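Local coordinates for urea carboxylase (Thermus thermophilus, PDB 3OEP), which is of unknown function but joins KipI-like and KipA-like parts with cyclophilin-like folds in one chain, and is probably not the allophanate hydrolase once assumed, at residues I159-S164 against V176-P181; A93-L98 against L133-K138; P228-L233 against F276-P281; P252-S257 against L480-P485. All coordinates share one frame; numbering follows the deposited sequence. Where two conformers were deposited one is given.

Interaction 1. Residues I159-S164 against V176-P181; sequences IYPLPS and VAVYDP
Two irregular backbone stretches approach most closely where the CA atoms of P161 and Y179 lie 5.7 Å apart, the first running out of the end of strand 156-159 and the second leading from strand 169-174 to strand 194-199. The side chains meet through buried apolar atoms. V178 divides its two methyls between two partners: CG1, anti to its own carbonyl carbon, meets CD1 of I159 at 3.8 Å, while CG2, in the crowded position between N and C, reaches CB of P161 at 3.6 Å. A beta-branched residue suits this place because both methyls leave the same carbon and spread without a long arm. P161 CB also touches Y179 CB, at 3.7 Å, so the rigid proline ring is wedged beside two successive residues. L162 crosses Y179 obliquely, its CD1 sitting 4.0 Å from CD2 of the tyrosine. The leucine's second torsion departs from a staggered position (chi2 132°), which turns its branches along the CD2-CE2 side of the ring. An alanine in place of L162 loses CG and both methyls, and would probably leave that side of the Y179 ring less well packed and less firmly placed. The tyrosine is also held at its tip, where OH hydrogen-bonds to G355 O. Water 1 joins the backbones, donating to P161 O at 2.9 Å and accepting from Y179 N at 3.1 Å. Apolar packing with a bridging water thus holds together two loops between strands of the cyclophilin-like fold of the carboxyltransferase C and D family.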
loop_
_atom_site.group_PDB
_atom_site.type_symbol
_atom_site.label_atom_id
_atom_site.label_comp_id
_atom_site.label_asym_id
_atom_site.label_seq_id
_atom_site.Cartn_x
_atom_site.Cartn_y
_atom_site.Cartn_z
ATOM N N ILE A 159 9.141 -0.410 -16.481
ATOM C CA ILE A 159 9.030 -1.861 -16.569
ATOM C C ILE A 159 8.003 -2.312 -15.537
ATOM O O ILE A 159 8.190 -2.087 -14.347
ATOM C CB ILE A 159 10.367 -2.568 -16.285
ATOM C CG1 ILE A 159 11.483 -2.009 -17.181
ATOM C CG2 ILE A 159 10.204 -4.083 -16.487
ATOM C CD1 ILE A 159 12.874 -2.428 -16.781
ATOM N N TYR A 160 6.910 -2.910 -15.999
ATOM C CA TYR A 160 5.871 -3.433 -15.100
ATOM C C TYR A 160 6.417 -4.712 -14.447
ATOM O O TYR A 160 6.652 -5.691 -15.141
ATOM C CB TYR A 160 4.582 -3.733 -15.882
ATOM C CG TYR A 160 3.834 -2.513 -16.372
ATOM C CD1 TYR A 160 2.676 -2.077 -15.736
ATOM C CD2 TYR A 160 4.275 -1.791 -17.482
ATOM C CE1 TYR A 160 1.982 -0.954 -16.180
ATOM C CE2 TYR A 160 3.587 -0.662 -17.936
ATOM C CZ TYR A 160 2.443 -0.246 -17.277
ATOM O OH TYR A 160 1.754 0.863 -17.716
ATOM N N PRO A 161 6.629 -4.717 -13.114
ATOM C CA PRO A 161 7.194 -5.923 -12.488
ATOM C C PRO A 161 6.171 -7.042 -12.281
ATOM O O PRO A 161 6.548 -8.215 -12.187
ATOM C CB PRO A 161 7.691 -5.420 -11.123
ATOM C CG PRO A 161 7.596 -3.925 -11.179
ATOM C CD PRO A 161 6.517 -3.616 -12.142
ATOM N N LEU A 162 4.904 -6.649 -12.188
ATOM C CA LEU A 162 3.782 -7.524 -11.890
ATOM C C LEU A 162 2.634 -7.130 -12.817
ATOM O O LEU A 162 2.580 -5.978 -13.273
ATOM C CB LEU A 162 3.313 -7.307 -10.445
ATOM C CG LEU A 162 4.311 -7.537 -9.302
ATOM C CD1 LEU A 162 4.294 -6.382 -8.303
ATOM C CD2 LEU A 162 4.027 -8.841 -8.599
ATOM N N PRO A 163 1.704 -8.060 -13.083
ATOM C CA PRO A 163 0.539 -7.674 -13.875
ATOM C C PRO A 163 -0.252 -6.574 -13.180
ATOM O O PRO A 163 -0.463 -6.635 -11.966
ATOM C CB PRO A 163 -0.287 -8.963 -13.960
ATOM C CG PRO A 163 0.648 -10.059 -13.630
ATOM C CD PRO A 163 1.661 -9.482 -12.700
ATOM N N SER A 164 -0.653 -5.561 -13.936
ATOM C CA SER A 164 -1.437 -4.466 -13.381
ATOM C C SER A 164 -2.125 -3.678 -14.487
ATOM O O SER A 164 -1.770 -3.812 -15.665
ATOM C CB SER A 164 -0.560 -3.529 -12.542
ATOM O OG SER A 164 0.241 -2.688 -13.351
ATOM N N VAL A 176 14.576 -10.010 -17.868
ATOM C CA VAL A 176 14.918 -10.160 -16.455
ATOM C C VAL A 176 13.757 -9.640 -15.606
ATOM O O VAL A 176 13.089 -8.668 -15.974
ATOM C CB VAL A 176 16.219 -9.410 -16.082
ATOM C CG1 VAL A 176 17.420 -10.048 -16.772
ATOM C CG2 VAL A 176 16.121 -7.926 -16.433
ATOM N N ALA A 177 13.507 -10.302 -14.479
ATOM C CA ALA A 177 12.467 -9.878 -13.550
ATOM C C ALA A 177 13.041 -8.784 -12.656
ATOM O O ALA A 177 14.014 -9.008 -11.929
ATOM C CB ALA A 177 11.975 -11.066 -12.708
ATOM N N VAL A 178 12.459 -7.592 -12.716
ATOM C CA VAL A 178 12.958 -6.478 -11.904
ATOM C C VAL A 178 12.583 -6.647 -10.421
ATOM O O VAL A 178 13.228 -6.070 -9.544
ATOM C CB VAL A 178 12.510 -5.106 -12.467
ATOM C CG1 VAL A 178 13.036 -4.927 -13.899
ATOM C CG2 VAL A 178 10.992 -4.949 -12.425
ATOM N N TYR A 179 11.579 -7.481 -10.147
ATOM C CA TYR A 179 11.104 -7.715 -8.786
ATOM C C TYR A 179 10.829 -9.197 -8.550
ATOM O O TYR A 179 10.081 -9.818 -9.299
ATOM C CB TYR A 179 9.835 -6.901 -8.539
ATOM C CG TYR A 179 9.143 -7.218 -7.233
ATOM C CD1 TYR A 179 9.774 -6.985 -6.018
ATOM C CD2 TYR A 179 7.859 -7.748 -7.214
ATOM C CE1 TYR A 179 9.148 -7.287 -4.811
ATOM C CE2 TYR A 179 7.220 -8.040 -6.017
ATOM C CZ TYR A 179 7.870 -7.807 -4.820
ATOM O OH TYR A 179 7.241 -8.093 -3.627
ATOM N N ASP A 180 11.440 -9.761 -7.514
ATOM C CA ASP A 180 11.205 -11.163 -7.146
ATOM C C ASP A 180 11.412 -11.321 -5.647
ATOM O O ASP A 180 12.547 -11.348 -5.185
ATOM C CB ASP A 180 12.157 -12.097 -7.900
ATOM C CG ASP A 180 11.936 -13.578 -7.561
ATOM O OD1 ASP A 180 11.139 -13.896 -6.654
ATOM O OD2 ASP A 180 12.571 -14.429 -8.216
ATOM N N PRO A 181 10.315 -11.438 -4.883
ATOM C CA PRO A 181 10.459 -11.480 -3.426
ATOM C C PRO A 181 11.120 -12.750 -2.880
ATOM O O PRO A 181 11.394 -12.815 -1.683
ATOM C CB PRO A 181 9.014 -11.357 -2.923
ATOM C CG PRO A 181 8.168 -11.832 -4.030
ATOM C CD PRO A 181 8.904 -11.534 -5.305
HETATM O O HOH W 1 9.360 -8.833 -11.783
#

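Interaction 2. Residues A93-L98 against L133-K138; sequences ASRLGL and LRLPRK
L96 makes the close-packed part of this contact, pushing its forked end from helix 89-96 against the chain at 133-135. One branch, CD1, rests 3.7 Å from L133 CA and 3.8 Å from the CD1 methyl of the same residue. The other, CD2, lies 3.6 Å from R134 O and faces CB of L135, whose side chain crosses that of L96 at about a right angle. Leucine fits because its two methyls serve two neighbours. The outer side is looser and wet. R95 bends at chi3 (61°) and spreads its guanidinium so that L135 CD1 stands over the centre of one face, with CZ 4.0 Å away. Its nitrogens reach the opposing backbone through water: NH1 donates to water 2, which donates to P136 O, and NH2 is linked likewise through water 3 to R137 O. NH1 also has a salt bridge to E91, one turn back on the helix. Beyond L96 the chain turns at G97, where positive phi suits glycine. L98 N reaches back to A93 O at 2.8 Å and G97 N to S94 O, a Schellman motif. The contact seats this helix C-terminus on the loop after strand 124-127 of the cyclophilin-like fold.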
loop_
_atom_site.group_PDB
_atom_site.type_symbol
_atom_site.label_atom_id
_atom_site.label_comp_id
_atom_site.label_asym_id
_atom_site.label_seq_id
_atom_site.Cartn_x
_atom_site.Cartn_y
_atom_site.Cartn_z
ATOM N N ALA A 93 5.252 3.358 -33.604
ATOM C CA ALA A 93 6.044 3.680 -34.800
ATOM C C ALA A 93 5.255 4.559 -35.773
ATOM O O ALA A 93 5.771 5.571 -36.264
ATOM C CB ALA A 93 6.507 2.401 -35.496
ATOM N N SER A 94 4.011 4.173 -36.050
ATOM C CA SER A 94 3.155 4.914 -36.984
ATOM C C SER A 94 2.886 6.337 -36.514
ATOM O O SER A 94 3.016 7.289 -37.289
ATOM C CB SER A 94 1.817 4.199 -37.181
ATOM O OG SER A 94 1.981 2.998 -37.911
ATOM N N ARG A 95 2.513 6.477 -35.245
ATOM C CA ARG A 95 2.182 7.785 -34.685
ATOM C C ARG A 95 3.381 8.740 -34.626
ATOM O O ARG A 95 3.202 9.954 -34.618
ATOM C CB ARG A 95 1.542 7.627 -33.305
ATOM C CG ARG A 95 0.163 6.978 -33.373
ATOM C CD ARG A 95 -0.367 6.630 -32.013
ATOM N NE ARG A 95 -0.520 7.809 -31.167
ATOM C CZ ARG A 95 -0.880 7.771 -29.887
ATOM N NH1 ARG A 95 -1.138 6.609 -29.293
ATOM N NH2 ARG A 95 -0.991 8.899 -29.199
ATOM N N LEU A 96 4.594 8.190 -34.613
ATOM C CA LEU A 96 5.811 9.000 -34.523
ATOM C C LEU A 96 6.538 9.157 -35.856
ATOM O O LEU A 96 7.560 9.843 -35.918
ATOM C CB LEU A 96 6.767 8.395 -33.488
ATOM C CG LEU A 96 6.284 8.458 -32.037
ATOM C CD1 LEU A 96 7.175 7.610 -31.148
ATOM C CD2 LEU A 96 6.222 9.909 -31.543
ATOM N N GLY A 97 6.013 8.538 -36.913
ATOM C CA GLY A 97 6.630 8.593 -38.233
ATOM C C GLY A 97 7.926 7.811 -38.314
ATOM O O GLY A 97 8.802 8.133 -39.118
ATOM N N LEU A 98 8.040 6.772 -37.491
ATOM C CA LEU A 98 9.270 5.991 -37.372
ATOM C C LEU A 98 9.087 4.579 -37.914
ATOM O O LEU A 98 7.978 4.041 -37.914
ATOM C CB LEU A 98 9.674 5.892 -35.901
ATOM C CG LEU A 98 10.054 7.181 -35.179
ATOM C CD1 LEU A 98 10.086 6.963 -33.664
ATOM C CD2 LEU A 98 11.394 7.683 -35.686
ATOM N N LEU A 133 10.942 9.688 -29.620
ATOM C CA LEU A 133 10.153 8.553 -29.131
ATOM C C LEU A 133 9.099 8.962 -28.093
ATOM O O LEU A 133 8.394 8.117 -27.549
ATOM C CB LEU A 133 11.091 7.478 -28.569
ATOM C CG LEU A 133 10.495 6.150 -28.094
ATOM C CD1 LEU A 133 9.566 5.526 -29.139
ATOM C CD2 LEU A 133 11.614 5.174 -27.712
ATOM N N ARG A 134 8.956 10.263 -27.848
ATOM C CA ARG A 134 8.002 10.730 -26.838
ATOM C C ARG A 134 6.578 10.788 -27.379
ATOM O O ARG A 134 6.298 11.498 -28.344
ATOM C CB ARG A 134 8.421 12.099 -26.303
ATOM C CG ARG A 134 9.750 12.043 -25.595
ATOM C CD ARG A 134 10.160 13.372 -25.007
ATOM N NE ARG A 134 11.550 13.323 -24.572
ATOM C CZ ARG A 134 12.257 14.365 -24.153
ATOM N NH1 ARG A 134 11.706 15.578 -24.089
ATOM N NH2 ARG A 134 13.525 14.191 -23.794
ATOM N N LEU A 135 5.677 10.040 -26.752
ATOM C CA LEU A 135 4.269 10.137 -27.106
ATOM C C LEU A 135 3.385 9.883 -25.894
ATOM O O LEU A 135 3.794 9.189 -24.958
ATOM C CB LEU A 135 3.919 9.203 -28.267
ATOM C CG LEU A 135 3.491 7.775 -27.975
ATOM C CD1 LEU A 135 3.018 7.071 -29.257
ATOM C CD2 LEU A 135 4.648 7.027 -27.327
ATOM N N PRO A 136 2.171 10.453 -25.904
ATOM C CA PRO A 136 1.314 10.364 -24.734
ATOM C C PRO A 136 0.851 8.946 -24.427
ATOM O O PRO A 136 0.811 8.083 -25.310
ATOM C CB PRO A 136 0.107 11.245 -25.103
ATOM C CG PRO A 136 0.555 12.100 -26.197
ATOM C CD PRO A 136 1.592 11.327 -26.942
ATOM N N ARG A 137 0.495 8.728 -23.169
ATOM C CA ARG A 137 -0.119 7.483 -22.756
ATOM C C ARG A 137 -1.479 7.307 -23.431
ATOM O O ARG A 137 -2.025 8.243 -24.025
ATOM C CB ARG A 137 -0.238 7.425 -21.228
ATOM C CG ARG A 137 -1.186 8.426 -20.586
ATOM C CD ARG A 137 -1.102 8.318 -19.062
ATOM N NE ARG A 137 -2.319 8.786 -18.399
ATOM C CZ ARG A 137 -2.561 10.045 -18.025
ATOM N NH1 ARG A 137 -1.675 11.015 -18.242
ATOM N NH2 ARG A 137 -3.714 10.339 -17.430
ATOM N N LYS A 138 -2.016 6.096 -23.343
ATOM C CA LYS A 138 -3.277 5.766 -23.996
ATOM C C LYS A 138 -4.429 6.506 -23.318
ATOM O O LYS A 138 -4.394 6.723 -22.103
ATOM C CB LYS A 138 -3.515 4.255 -23.960
ATOM C CG LYS A 138 -2.466 3.454 -24.724
ATOM C CD LYS A 138 -2.647 1.954 -24.546
ATOM C CE LYS A 138 -3.514 1.355 -25.644
ATOM N NZ LYS A 138 -2.764 1.214 -26.925
HETATM O O HOH W 2 -0.822 6.325 -26.606
HETATM O O HOH W 3 -2.640 8.976 -26.788
#

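Interaction 3. Residues P228-L233 against F276-P281; sequences PGLMDL and FAYKGP
Beside L230, D232 is a main side chain of this contact, reaching from the 228-233 loop into the bend that follows strand 273-277. Its CB points along the opposing chain rather than at it, but with CG anti to the carbonyl carbon (chi1 -42°) the carboxylate comes nearer, and CG lies 3.9 Å from P281 CB. OD1 lies 3.6 Å from that same CB and turns its syn lone pair to its own loop, accepting from G229 N at 2.6 Å in a fairly straight bond (156°). OD2 faces two carbons: P281 CD at 3.3 Å and F276 CB at 3.4 Å. It also counts among the acceptors for water 5, which takes the N-H groups of M231 and A277. A short, flat acid suits the place because each oxygen serves different neighbours. Next to it the chains join directly, L230 N donating to K279 O at 3.1 Å from above the carbonyl plane. G229 passes so close to K279 O that a CB would clash, hence the glycine. Y278 adopts positive phi as K279 N bonds back to A277 O, a classic gamma turn, and L230 CD2 packs on Y278 CB at 3.7 Å. The tyrosine hydroxyl hydrogen-bonds to A418 O. Both segments pass between the same two antiparallel sheets, the 228-233 loop linking strands 221-225 and 233-235, the bend linking 273-277 and 282-285. The chemistry implies a buried carboxylate that is probably ionised, its charge probably eased by the N-H of G229 and perhaps by water 5.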
loop_
_atom_site.group_PDB
_atom_site.type_symbol
_atom_site.label_atom_id
_atom_site.label_comp_id
_atom_site.label_asym_id
_atom_site.label_seq_id
_atom_site.Cartn_x
_atom_site.Cartn_y
_atom_site.Cartn_z
ATOM N N PRO A 228 -12.510 -19.607 4.741
ATOM C CA PRO A 228 -12.046 -18.231 4.741
ATOM C C PRO A 228 -13.215 -17.262 4.656
ATOM O O PRO A 228 -14.293 -17.623 4.181
ATOM C CB PRO A 228 -11.215 -18.150 3.463
ATOM C CG PRO A 228 -11.866 -19.097 2.557
ATOM C CD PRO A 228 -12.279 -20.248 3.435
ATOM N N GLY A 229 -13.000 -16.050 5.140
ATOM C CA GLY A 229 -13.905 -14.948 4.868
ATOM C C GLY A 229 -13.528 -14.320 3.537
ATOM O O GLY A 229 -12.749 -14.886 2.758
ATOM N N LEU A 230 -14.061 -13.133 3.283
ATOM C CA LEU A 230 -13.799 -12.419 2.031
ATOM C C LEU A 230 -12.308 -12.123 1.832
ATOM O O LEU A 230 -11.759 -12.360 0.750
ATOM C CB LEU A 230 -14.597 -11.116 2.010
ATOM C CG LEU A 230 -14.434 -10.188 0.805
ATOM C CD1 LEU A 230 -14.829 -10.900 -0.474
ATOM C CD2 LEU A 230 -15.263 -8.928 1.006
ATOM N N MET A 231 -11.667 -11.590 2.869
ATOM C CA MET A 231 -10.244 -11.248 2.817
ATOM C C MET A 231 -9.666 -11.162 4.229
ATOM O O MET A 231 -9.518 -10.077 4.805
ATOM C CB MET A 231 -10.013 -9.939 2.043
ATOM C CG MET A 231 -8.573 -9.791 1.542
ATOM S SD MET A 231 -8.213 -8.203 0.761
ATOM C CE MET A 231 -9.398 -8.205 -0.583
ATOM N N ASP A 232 -9.345 -12.330 4.782
ATOM C CA ASP A 232 -8.788 -12.422 6.130
ATOM C C ASP A 232 -7.282 -12.269 6.023
ATOM O O ASP A 232 -6.641 -13.002 5.269
ATOM C CB ASP A 232 -9.103 -13.780 6.773
ATOM C CG ASP A 232 -10.519 -14.244 6.520
ATOM O OD1 ASP A 232 -10.675 -15.390 6.039
ATOM O OD2 ASP A 232 -11.478 -13.486 6.803
ATOM N N LEU A 233 -6.720 -11.325 6.772
ATOM C CA LEU A 233 -5.300 -11.018 6.702
ATOM C C LEU A 233 -4.690 -11.076 8.090
ATOM O O LEU A 233 -5.267 -10.549 9.035
ATOM C CB LEU A 233 -5.090 -9.614 6.138
ATOM C CG LEU A 233 -5.624 -9.313 4.739
ATOM C CD1 LEU A 233 -5.425 -7.829 4.403
ATOM C CD2 LEU A 233 -4.928 -10.191 3.708
ATOM N N PHE A 276 -10.429 -9.084 9.445
ATOM C CA PHE A 276 -11.380 -9.550 8.436
ATOM C C PHE A 276 -12.432 -8.490 8.156
ATOM O O PHE A 276 -12.766 -7.682 9.022
ATOM C CB PHE A 276 -12.047 -10.866 8.852
ATOM C CG PHE A 276 -12.573 -10.861 10.253
ATOM C CD1 PHE A 276 -13.905 -10.589 10.510
ATOM C CD2 PHE A 276 -11.726 -11.128 11.322
ATOM C CE1 PHE A 276 -14.383 -10.580 11.811
ATOM C CE2 PHE A 276 -12.200 -11.115 12.625
ATOM C CZ PHE A 276 -13.529 -10.844 12.866
ATOM N N ALA A 277 -12.950 -8.497 6.933
ATOM C CA ALA A 277 -13.889 -7.477 6.503
ATOM C C ALA A 277 -15.072 -8.081 5.763
ATOM O O ALA A 277 -14.910 -9.029 4.994
ATOM C CB ALA A 277 -13.183 -6.454 5.623
ATOM N N TYR A 278 -16.258 -7.532 6.026
ATOM C CA TYR A 278 -17.503 -7.871 5.324
ATOM C C TYR A 278 -18.037 -9.274 5.671
ATOM O O TYR A 278 -19.181 -9.423 6.118
ATOM C CB TYR A 278 -17.351 -7.668 3.799
ATOM C CG TYR A 278 -17.044 -6.221 3.380
ATOM C CD1 TYR A 278 -15.735 -5.796 3.148
ATOM C CD2 TYR A 278 -18.069 -5.292 3.225
ATOM C CE1 TYR A 278 -15.457 -4.466 2.766
ATOM C CE2 TYR A 278 -17.805 -3.974 2.844
ATOM C CZ TYR A 278 -16.503 -3.567 2.616
ATOM O OH TYR A 278 -16.273 -2.250 2.240
ATOM N N LYS A 279 -17.202 -10.293 5.474
ATOM C CA LYS A 279 -17.528 -11.659 5.845
ATOM C C LYS A 279 -16.322 -12.266 6.547
ATOM O O LYS A 279 -15.213 -12.239 6.015
ATOM C CB LYS A 279 -17.874 -12.490 4.613
ATOM C CG LYS A 279 -18.321 -13.907 4.918
ATOM C CD LYS A 279 -18.647 -14.674 3.654
ATOM C CE LYS A 279 -19.004 -16.118 3.965
ATOM N NZ LYS A 279 -19.306 -16.893 2.731
ATOM N N GLY A 280 -16.562 -12.805 7.736
ATOM C CA GLY A 280 -15.509 -13.373 8.554
ATOM C C GLY A 280 -15.268 -14.842 8.265
ATOM O O GLY A 280 -16.086 -15.500 7.618
ATOM N N PRO A 281 -14.140 -15.367 8.760
ATOM C CA PRO A 281 -13.807 -16.769 8.602
ATOM C C PRO A 281 -14.545 -17.648 9.596
ATOM O O PRO A 281 -15.152 -17.150 10.544
ATOM C CB PRO A 281 -12.305 -16.799 8.887
ATOM C CG PRO A 281 -12.095 -15.708 9.852
ATOM C CD PRO A 281 -13.090 -14.632 9.486
HETATM O O HOH W 4 -16.576 -17.860 6.161
HETATM O O HOH W 5 -12.585 -11.302 5.608
#

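Interaction 4. Residues P252-S257 against L480-P485; sequences PLDAPS and LGQARP
At the centre of the contact, Q482 NE2 donates to D254 OD2 over 2.9 Å in a nearly straight bond (158°). The oxygen offers its anti lone pair and lies close to the plane of the amide, while the carboxylate and amide planes stand almost perpendicular, 82° apart. The same OD2 is met from above the carboxylate plane by S257 OG, at 2.6 Å, so two donors grip one oxygen. OD1 accepts from S257 N, of the same serine, at 3.4 Å, a weak capping bond. Aspartate suits the site since its two oxygens can serve helix and loop together. Alongside, G481 CA packs against L253, 3.8 Å from CG, and makes a CA-H...O contact with L253 O at 3.6 Å. A CB on G481 would run into that carbonyl, which explains the glycine.

The second shell fixes the glutamine. Its chain bends at chi2 (-65°), and its amide is held from both ends, NE2 also donating to R331 O while OE1 accepts from V330 N. G481 lies inside the type I turn L480-A483, and its carbonyl takes a bond from R331 NE. The aspartate backbone is held as well, D254 N hydrogen-bonding to Y333 OH. An alanine in place of D254 removes both oxygens, and would probably loosen the start of helix 255-264 and its tie to Q482. The arrangement is that of a helix N-cap whose aspartate, beyond its own helix, also binds a beta turn far along the chain, within the carboxyltransferase A and B family region.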
loop_
_atom_site.group_PDB
_atom_site.type_symbol
_atom_site.label_atom_id
_atom_site.label_comp_id
_atom_site.label_asym_id
_atom_site.label_seq_id
_atom_site.Cartn_x
_atom_site.Cartn_y
_atom_site.Cartn_z
ATOM N N PRO A 252 -3.132 -2.698 10.148
ATOM C CA PRO A 252 -4.588 -2.719 10.311
ATOM C C PRO A 252 -5.229 -1.459 9.747
ATOM O O PRO A 252 -4.657 -0.374 9.867
ATOM C CB PRO A 252 -4.769 -2.793 11.830
ATOM C CG PRO A 252 -3.548 -2.132 12.382
ATOM C CD PRO A 252 -2.438 -2.339 11.399
ATOM N N LEU A 253 -6.396 -1.603 9.129
ATOM C CA LEU A 253 -7.091 -0.451 8.549
ATOM C C LEU A 253 -7.809 0.369 9.626
ATOM O O LEU A 253 -7.999 1.581 9.470
ATOM C CB LEU A 253 -8.066 -0.894 7.458
ATOM C CG LEU A 253 -8.229 0.091 6.301
ATOM C CD1 LEU A 253 -6.929 0.159 5.489
ATOM C CD2 LEU A 253 -9.401 -0.292 5.412
ATOM N N ASP A 254 -8.209 -0.299 10.709
ATOM C CA ASP A 254 -8.735 0.360 11.904
ATOM C C ASP A 254 -7.771 0.025 13.043
ATOM O O ASP A 254 -7.951 -0.954 13.769
ATOM C CB ASP A 254 -10.170 -0.120 12.164
ATOM C CG ASP A 254 -10.757 0.371 13.490
ATOM O OD1 ASP A 254 -10.131 1.176 14.222
ATOM O OD2 ASP A 254 -11.873 -0.086 13.800
ATOM N N ALA A 255 -6.719 0.833 13.161
ATOM C CA ALA A 255 -5.615 0.534 14.076
ATOM C C ALA A 255 -6.020 0.549 15.557
ATOM O O ALA A 255 -5.578 -0.311 16.322
ATOM C CB ALA A 255 -4.437 1.484 13.823
ATOM N N PRO A 256 -6.862 1.514 15.977
ATOM C CA PRO A 256 -7.269 1.483 17.387
ATOM C C PRO A 256 -7.991 0.191 17.793
ATOM O O PRO A 256 -7.798 -0.307 18.910
ATOM C CB PRO A 256 -8.201 2.688 17.512
ATOM C CG PRO A 256 -7.731 3.630 16.457
ATOM C CD PRO A 256 -7.254 2.775 15.317
ATOM N N SER A 257 -8.806 -0.351 16.895
ATOM C CA SER A 257 -9.485 -1.616 17.169
ATOM C C SER A 257 -8.494 -2.768 17.254
ATOM O O SER A 257 -8.613 -3.624 18.139
ATOM C CB SER A 257 -10.563 -1.901 16.126
ATOM O OG SER A 257 -11.600 -0.947 16.247
ATOM N N LEU A 480 -12.592 5.480 8.266
ATOM C CA LEU A 480 -12.535 4.991 6.890
ATOM C C LEU A 480 -12.132 3.521 6.811
ATOM O O LEU A 480 -12.409 2.853 5.808
ATOM C CB LEU A 480 -11.622 5.866 6.043
ATOM C CG LEU A 480 -12.135 7.302 5.919
ATOM C CD1 LEU A 480 -11.197 8.132 5.062
ATOM C CD2 LEU A 480 -13.573 7.331 5.358
ATOM N N GLY A 481 -11.500 3.022 7.874
ATOM C CA GLY A 481 -11.296 1.588 8.056
ATOM C C GLY A 481 -12.599 0.821 8.238
ATOM O O GLY A 481 -12.615 -0.405 8.142
ATOM N N GLN A 482 -13.691 1.540 8.508
ATOM C CA GLN A 482 -15.006 0.940 8.714
ATOM C C GLN A 482 -16.016 1.411 7.665
ATOM O O GLN A 482 -17.222 1.206 7.825
ATOM C CB GLN A 482 -15.506 1.288 10.115
ATOM C CG GLN A 482 -14.633 0.711 11.230
ATOM C CD GLN A 482 -14.646 -0.804 11.261
ATOM O OE1 GLN A 482 -15.546 -1.445 10.706
ATOM N NE2 GLN A 482 -13.662 -1.391 11.940
ATOM N N ALA A 483 -15.516 2.009 6.585
ATOM C CA ALA A 483 -16.378 2.518 5.521
ATOM C C ALA A 483 -17.006 1.369 4.736
ATOM O O ALA A 483 -16.392 0.310 4.561
ATOM C CB ALA A 483 -15.582 3.417 4.581
ATOM N N ARG A 484 -18.240 1.584 4.295
ATOM C CA ARG A 484 -18.921 0.676 3.383
ATOM C C ARG A 484 -19.799 1.495 2.441
ATOM O O ARG A 484 -20.129 2.642 2.748
ATOM C CB ARG A 484 -19.749 -0.343 4.163
ATOM C CG ARG A 484 -20.692 0.242 5.188
ATOM C CD ARG A 484 -21.282 -0.860 6.077
ATOM N NE ARG A 484 -22.123 -1.793 5.324
ATOM C CZ ARG A 484 -22.535 -2.982 5.765
ATOM N NH1 ARG A 484 -22.176 -3.430 6.970
ATOM N NH2 ARG A 484 -23.309 -3.740 4.990
ATOM N N PRO A 485 -20.168 0.920 1.279
ATOM C CA PRO A 485 -21.012 1.645 0.331
ATOM C C PRO A 485 -22.268 2.224 0.972
ATOM O O PRO A 485 -22.938 1.532 1.741
ATOM C CB PRO A 485 -21.382 0.569 -0.697
ATOM C CG PRO A 485 -20.238 -0.359 -0.675
ATOM C CD PRO A 485 -19.803 -0.414 0.769
#

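Overall arrangement
From the N terminus, interaction 2 closes first, bringing the chain at 133-138 back to the end of helix 89-96. Interaction 1 follows in series, joining two loops on either side of strands 164-166 and 169-174; both lie in the C and D family region, their centres 24 Å apart. Interactions 3 and 4 cross: the chain passes 228-233 and 252-257 before 276-281 closes interaction 3, pairing two connections between the same two antiparallel sheets, and 480-485 closes interaction 4, bringing the loop before strand 488-492 to helix 255-264. Centres 14 Å apart, these two touch where Y278 OH packs 3.5 Å from A483 O. Interactions 1 and 4 lie on opposite sides of the chain's centre.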